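Local structure of alpha-glucosidase (Pseudoalteromonas sp. K8, 5HQA) at residues A[319-324]-A[388-393]. The protein is a chloride-activated, calcium-binding alpha-glucosidase of glycoside hydrolase family 97, caught here with the inhibitor acarbose in its sugar-binding pocket. Sequence-based numbering, arbitrary orientation. Where two conformers were deposited one is given.
With AC1 (4,6-dideoxy-4-{[(1S,4R,5S,6S)-4,5,6-trihydroxy-3-(hydroxymethyl)cyclohex-2-en-1-yl]amino}-alpha-D-glucopyranose), chain B.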
# COMPACT_ATOMS: atom_id res chain seq x y z
N GLY A 319 14.45 25.32 11.51
CA GLY A 319 15.59 25.33 10.61
C GLY A 319 15.28 24.56 9.35
O GLY A 319 14.34 24.90 8.62
N ASP A 320 16.04 23.50 9.09
CA ASP A 320 15.81 22.62 7.95
C ASP A 320 15.51 21.24 8.53
O ASP A 320 16.43 20.49 8.85
CB ASP A 320 17.02 22.61 7.02
CG ASP A 320 16.70 22.00 5.66
OD1 ASP A 320 15.69 21.27 5.55
OD2 ASP A 320 17.47 22.25 4.71
N TRP A 321 14.22 20.91 8.66
CA TRP A 321 13.85 19.72 9.42
C TRP A 321 14.36 18.43 8.77
O TRP A 321 14.52 17.43 9.48
CB TRP A 321 12.33 19.65 9.63
CG TRP A 321 11.54 19.53 8.36
CD1 TRP A 321 10.96 20.55 7.65
CD2 TRP A 321 11.23 18.32 7.64
NE1 TRP A 321 10.31 20.05 6.55
CE2 TRP A 321 10.46 18.69 6.52
CE3 TRP A 321 11.52 16.97 7.85
CZ2 TRP A 321 9.99 17.75 5.60
CZ3 TRP A 321 11.04 16.04 6.94
CH2 TRP A 321 10.29 16.43 5.83
N PHE A 322 14.62 18.44 7.46
CA PHE A 322 15.19 17.26 6.79
C PHE A 322 16.49 16.82 7.46
O PHE A 322 16.84 15.64 7.40
CB PHE A 322 15.42 17.56 5.30
CG PHE A 322 16.00 16.40 4.49
CD1 PHE A 322 17.38 16.23 4.37
CD2 PHE A 322 15.18 15.51 3.82
CE1 PHE A 322 17.92 15.18 3.63
CE2 PHE A 322 15.71 14.45 3.07
CZ PHE A 322 17.08 14.29 2.98
N PHE A 323 17.20 17.74 8.10
CA PHE A 323 18.48 17.45 8.73
C PHE A 323 18.41 17.34 10.25
O PHE A 323 19.45 17.23 10.90
CB PHE A 323 19.51 18.53 8.36
CG PHE A 323 19.77 18.61 6.89
CD1 PHE A 323 20.53 17.65 6.25
CD2 PHE A 323 19.20 19.62 6.13
CE1 PHE A 323 20.75 17.71 4.89
CE2 PHE A 323 19.42 19.68 4.76
CZ PHE A 323 20.19 18.73 4.14
N ASN A 324 17.21 17.32 10.83
CA ASN A 324 17.07 17.41 12.28
C ASN A 324 16.75 16.08 12.93
O ASN A 324 16.28 16.06 14.08
CB ASN A 324 16.00 18.45 12.63
CG ASN A 324 16.42 19.86 12.28
OD1 ASN A 324 17.57 20.11 11.94
ND2 ASN A 324 15.48 20.79 12.38
N GLY A 388 6.96 8.78 10.17
CA GLY A 388 7.67 9.25 8.99
C GLY A 388 9.14 8.94 9.09
O GLY A 388 9.72 8.96 10.18
N TYR A 389 9.75 8.64 7.95
CA TYR A 389 11.15 8.23 7.89
C TYR A 389 11.85 8.94 6.73
O TYR A 389 12.45 8.32 5.85
CB TYR A 389 11.25 6.71 7.78
CG TYR A 389 10.61 6.00 8.96
CD1 TYR A 389 9.24 5.79 9.02
CD2 TYR A 389 11.39 5.55 10.03
CE1 TYR A 389 8.64 5.17 10.11
CE2 TYR A 389 10.80 4.91 11.13
CZ TYR A 389 9.43 4.73 11.16
OH TYR A 389 8.83 4.09 12.23
N VAL A 390 11.79 10.27 6.71
CA VAL A 390 12.28 11.01 5.55
C VAL A 390 13.81 10.98 5.53
O VAL A 390 14.47 11.57 6.40
CB VAL A 390 11.76 12.45 5.52
CG1 VAL A 390 12.41 13.23 4.38
CG2 VAL A 390 10.25 12.44 5.34
N ALA A 391 14.38 10.30 4.55
CA ALA A 391 15.80 10.26 4.25
C ALA A 391 15.95 9.61 2.89
O ALA A 391 15.09 8.83 2.47
CB ALA A 391 16.59 9.47 5.32
N ASP A 392 17.04 9.94 2.20
CA ASP A 392 17.27 9.34 0.89
C ASP A 392 17.43 7.82 1.01
O ASP A 392 17.74 7.29 2.08
CB ASP A 392 18.52 9.92 0.24
CG ASP A 392 18.31 11.34 -0.28
OD1 ASP A 392 17.20 11.91 -0.09
OD2 ASP A 392 19.27 11.88 -0.87
N GLY A 393 17.23 7.14 -0.12
CA GLY A 393 17.46 5.70 -0.19
C GLY A 393 18.80 5.31 0.41
O GLY A 393 19.82 5.94 0.14
C1 AC1 B . 10.84 14.63 0.83
O2 AC1 B . 10.86 12.49 -0.26
C2 AC1 B . 10.38 13.18 0.91
C4A AC1 B . 4.73 14.76 5.72
C3 AC1 B . 8.88 13.08 1.04
O3 AC1 B . 8.48 11.70 1.04
C4 AC1 B . 8.42 13.80 2.28
N4A AC1 B . 7.00 13.50 2.64
C5 AC1 B . 8.63 15.24 1.87
O5 AC1 B . 10.10 15.50 1.80
C6 AC1 B . 8.01 16.26 2.78
C1B AC1 B . 6.78 13.13 4.09
C2B AC1 B . 5.18 12.75 4.34
O2B AC1 B . 4.80 11.81 3.34
C3B AC1 B . 4.38 13.90 4.38
O3B AC1 B . 2.96 13.61 4.41
O4 AC1 B . 4.03 15.99 5.72
C5B AC1 B . 6.14 15.01 5.88
C7B AC1 B . 7.20 14.12 5.03
C6B AC1 B . 6.60 15.62 7.22
O6B AC1 B . 6.52 14.63 8.19
O HOH W 1 16.64 13.25 6.15
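The carbonyl oxygens of Phe-322 and Val-390 are joined through one water: its oxygen lies 2.7 Å from Phe-322 O and 2.8 Å from Val-390 O. More acceptors surround this water than it has protons to give, so both bonds need not be made at once. In the conformer of Phe-322 given here, one of two, the same water sits over the centre of one face of the ring, 3.2 Å above its plane. A chi1 of -180° sets CG anti to the backbone N; in this conformer CD2 packs 3.6 Å from Val-390 CG1, the two side chains crossing at about a right angle. Farther out, Phe-322 CZ approaches Asp-392 OD1 near the ring plane, the carboxylate turned 61° from the ring. Both segments are loops of the TIM-barrel catalytic domain: 319-324 follows strand 307-310, while the loop 388-393 comes after strand 384-388, two strands over in the same parallel barrel sheet, with 352-358 between. Trp-321 and Val-390 of these two loops line the glycan pocket. Val-390 is wedged between the loop and the sugar mimic; CB meets Trp-321 CZ3 at 3.9 Å, while the CG2 methyl lies 3.5 Å from C7B of the acarbose valienamine ring. Trp-321 brings its rim to the ligand, CZ2 lying 3.8 Å from AC1 C6, nearly in the indole plane. An alanine in place of Trp-321 would probably open a gap beside Val-390 CB and leave AC1 C6 without the indole edge beside it. The indole also meets the rings of Trp-280 and Trp-317. On the second loop, Val-390 N is bonded to Glu-358 OE2, and Tyr-389 N to OE1 of the calcium ligand Glu-437, whose side chain also touches that of Val-390.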